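Local coordinates for protein KauB (Pseudomonas aeruginosa PAO1, PDB 6B4R) that probably oxidises 4-guanidinobutyraldehyde and perhaps related aldehydes to the corresponding acids, with NAD(P)+ as electron acceptor, at residues 167-172 with 299-304. Residues are numbered along the deposited sequence; the frame is centred on the assembly and turned at random.
Sequences WNFPLL and GEVCTA. With TOE (2-[2-(2-methoxy-ethoxy)-ethoxy]-ethoxyl), chain L.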
loop_
_atom_site.group_PDB
_atom_site.type_symbol
_atom_site.label_atom_id
_atom_site.label_comp_id
_atom_site.label_asym_id
_atom_site.label_seq_id
_atom_site.Cartn_x
_atom_site.Cartn_y
_atom_site.Cartn_z
ATOM N N TRP B 167 -8.009 -32.385 -9.583
ATOM C CA TRP B 167 -9.164 -32.873 -10.329
ATOM C C TRP B 167 -10.513 -32.494 -9.715
ATOM O O TRP B 167 -11.554 -32.692 -10.339
ATOM C CB TRP B 167 -9.081 -34.396 -10.491
ATOM C CG TRP B 167 -8.803 -35.122 -9.209
ATOM C CD1 TRP B 167 -7.605 -35.634 -8.804
ATOM C CD2 TRP B 167 -9.740 -35.418 -8.164
ATOM N NE1 TRP B 167 -7.739 -36.233 -7.574
ATOM C CE2 TRP B 167 -9.038 -36.111 -7.159
ATOM C CE3 TRP B 167 -11.103 -35.162 -7.981
ATOM C CZ2 TRP B 167 -9.651 -36.552 -5.987
ATOM C CZ3 TRP B 167 -11.710 -35.599 -6.817
ATOM C CH2 TRP B 167 -10.984 -36.287 -5.835
ATOM N N ASN B 168 -10.499 -31.964 -8.494
ATOM C CA ASN B 168 -11.745 -31.640 -7.801
ATOM C C ASN B 168 -12.414 -30.375 -8.340
ATOM O O ASN B 168 -13.640 -30.273 -8.369
ATOM C CB ASN B 168 -11.523 -31.540 -6.288
ATOM C CG ASN B 168 -10.643 -30.370 -5.900
ATOM O OD1 ASN B 168 -9.771 -29.952 -6.664
ATOM N ND2 ASN B 168 -10.869 -29.832 -4.706
ATOM N N PHE B 169 -11.597 -29.414 -8.758
ATOM C CA PHE B 169 -12.084 -28.219 -9.440
ATOM C C PHE B 169 -11.186 -27.927 -10.640
ATOM O O PHE B 169 -10.432 -26.957 -10.628
ATOM C CB PHE B 169 -12.086 -27.014 -8.496
ATOM C CG PHE B 169 -13.064 -27.125 -7.362
ATOM C CD1 PHE B 169 -14.388 -26.756 -7.533
ATOM C CD2 PHE B 169 -12.659 -27.584 -6.120
ATOM C CE1 PHE B 169 -15.291 -26.854 -6.491
ATOM C CE2 PHE B 169 -13.558 -27.682 -5.073
ATOM C CZ PHE B 169 -14.875 -27.316 -5.259
ATOM N N PRO B 170 -11.266 -28.771 -11.683
ATOM C CA PRO B 170 -10.337 -28.720 -12.820
ATOM C C PRO B 170 -10.277 -27.354 -13.497
ATOM O O PRO B 170 -9.186 -26.825 -13.708
ATOM C CB PRO B 170 -10.911 -29.760 -13.789
ATOM C CG PRO B 170 -11.702 -30.679 -12.932
ATOM C CD PRO B 170 -12.279 -29.826 -11.849
ATOM N N LEU B 171 -11.437 -26.791 -13.821
ATOM C CA LEU B 171 -11.494 -25.519 -14.530
ATOM C C LEU B 171 -11.227 -24.323 -13.614
ATOM O O LEU B 171 -10.504 -23.399 -13.987
ATOM C CB LEU B 171 -12.843 -25.355 -15.238
ATOM C CG LEU B 171 -13.049 -24.039 -15.989
ATOM C CD1 LEU B 171 -11.968 -23.846 -17.045
ATOM C CD2 LEU B 171 -14.435 -23.977 -16.616
ATOM N N LEU B 172 -11.814 -24.346 -12.421
ATOM C CA LEU B 172 -11.678 -23.237 -11.482
ATOM C C LEU B 172 -10.249 -23.092 -10.964
ATOM O O LEU B 172 -9.706 -21.987 -10.925
ATOM C CB LEU B 172 -12.653 -23.393 -10.312
ATOM C CG LEU B 172 -12.586 -22.305 -9.236
ATOM C CD1 LEU B 172 -12.826 -20.933 -9.848
ATOM C CD2 LEU B 172 -13.583 -22.581 -8.121
ATOM N N GLY B 299 -17.612 -33.869 -0.882
ATOM C CA GLY B 299 -16.596 -33.785 0.151
ATOM C C GLY B 299 -15.187 -33.670 -0.404
ATOM O O GLY B 299 -14.213 -33.617 0.346
ATOM N N GLU B 300 -15.082 -33.632 -1.729
ATOM C CA GLU B 300 -13.796 -33.507 -2.400
ATOM C C GLU B 300 -13.371 -32.043 -2.456
ATOM O O GLU B 300 -13.108 -31.493 -3.524
ATOM C CB GLU B 300 -13.870 -34.109 -3.804
ATOM C CG GLU B 300 -14.138 -35.607 -3.812
ATOM C CD GLU B 300 -14.573 -36.114 -5.171
ATOM O OE1 GLU B 300 -15.213 -35.340 -5.914
ATOM O OE2 GLU B 300 -14.272 -37.282 -5.498
ATOM N N VAL B 301 -13.330 -31.419 -1.285
ATOM C CA VAL B 301 -12.923 -30.032 -1.140
ATOM C C VAL B 301 -11.848 -29.985 -0.066
ATOM O O VAL B 301 -12.005 -30.583 1.001
ATOM C CB VAL B 301 -14.108 -29.142 -0.711
ATOM C CG1 VAL B 301 -13.678 -27.684 -0.596
ATOM C CG2 VAL B 301 -15.270 -29.289 -1.684
ATOM N N CYS B 302 -10.752 -29.288 -0.343
ATOM C CA CYS B 302 -9.649 -29.219 0.610
ATOM C C CYS B 302 -10.027 -28.408 1.848
ATOM O O CYS B 302 -9.421 -28.564 2.908
ATOM C CB CYS B 302 -8.390 -28.648 -0.043
ATOM S SG CYS B 302 -7.620 -29.718 -1.281
ATOM N N THR B 303 -11.031 -27.549 1.709
ATOM C CA THR B 303 -11.509 -26.749 2.831
ATOM C C THR B 303 -12.846 -27.258 3.348
ATOM O O THR B 303 -13.645 -26.491 3.886
ATOM C CB THR B 303 -11.649 -25.262 2.458
ATOM O OG1 THR B 303 -12.412 -25.138 1.250
ATOM C CG2 THR B 303 -10.286 -24.645 2.251
ATOM N N ALA B 304 -13.090 -28.552 3.177
ATOM C CA ALA B 304 -14.307 -29.165 3.690
ATOM C C ALA B 304 -14.261 -29.244 5.213
ATOM O O ALA B 304 -13.217 -29.536 5.798
ATOM C CB ALA B 304 -14.499 -30.551 3.089
HETATM O "O2'" TOE L . -9.203 -27.772 -2.968
HETATM C "CA'" TOE L . -8.704 -26.436 -2.839
HETATM C "CB'" TOE L . -9.765 -25.463 -3.333
HETATM O "OC'" TOE L . -10.887 -25.479 -2.452
HETATM C "CD'" TOE L . -12.054 -25.002 -3.119
HETATM C "CE'" TOE L . -13.001 -24.340 -2.128
HETATM O "OF'" TOE L . -13.917 -23.535 -2.867
HETATM C "CG'" TOE L . -13.328 -22.261 -3.126
HETATM C "CH'" TOE L . -14.398 -21.196 -3.329
HETATM O "OI'" TOE L . -13.834 -19.933 -2.977
HETATM C "CK'" TOE L . -14.713 -18.846 -3.261
#
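Glu300 meets the 167-172 segment twice, once through its side chain and once through its backbone. Its carboxylate stands at the outer end of the Trp167 indole, with CD at the ring edge, and the two planes are 72° apart; OE2 comes within 3.3 Å of Trp167 CZ3. The backbone N of Val345 bonds OE2, and the amide of Gln298 bonds OE1. Glu300 is the central residue of an inverse gamma turn, and its carbonyl O accepts a hydrogen bond from Asn168 ND2 (3.0 Å). That oxygen lies in the amide plane of Asn168, whereas ND2 is tilted 31° from the carbonyl plane of Glu300. With CG between the backbone N and the carbonyl carbon (chi1 67°), Asn168 brings its amide toward the loop, and OD1 takes a weak bond from Phe169 N. Val301 follows, its CG2 touching the edge of the Phe169 ring at CZ (4.1 Å) while CG1 faces the bound polyether TOE. The pairing matches the active site of the aldehyde dehydrogenase family, where an asparagine just ahead of a helix, here helix 170-183, faces the loop of the nucleophilic cysteine. Next comes Cys302, probably that nucleophile, with the predicted active-site Glu267 nearby. The terminal oxygen O2' of TOE accepts a hydrogen bond from Asn168 ND2 (3.2 Å) and a weak one from Cys302 N (3.4 Å), the same two donors that form the oxyanion hole in aldehyde dehydrogenases, so O2' probably sits where the substrate oxygen would.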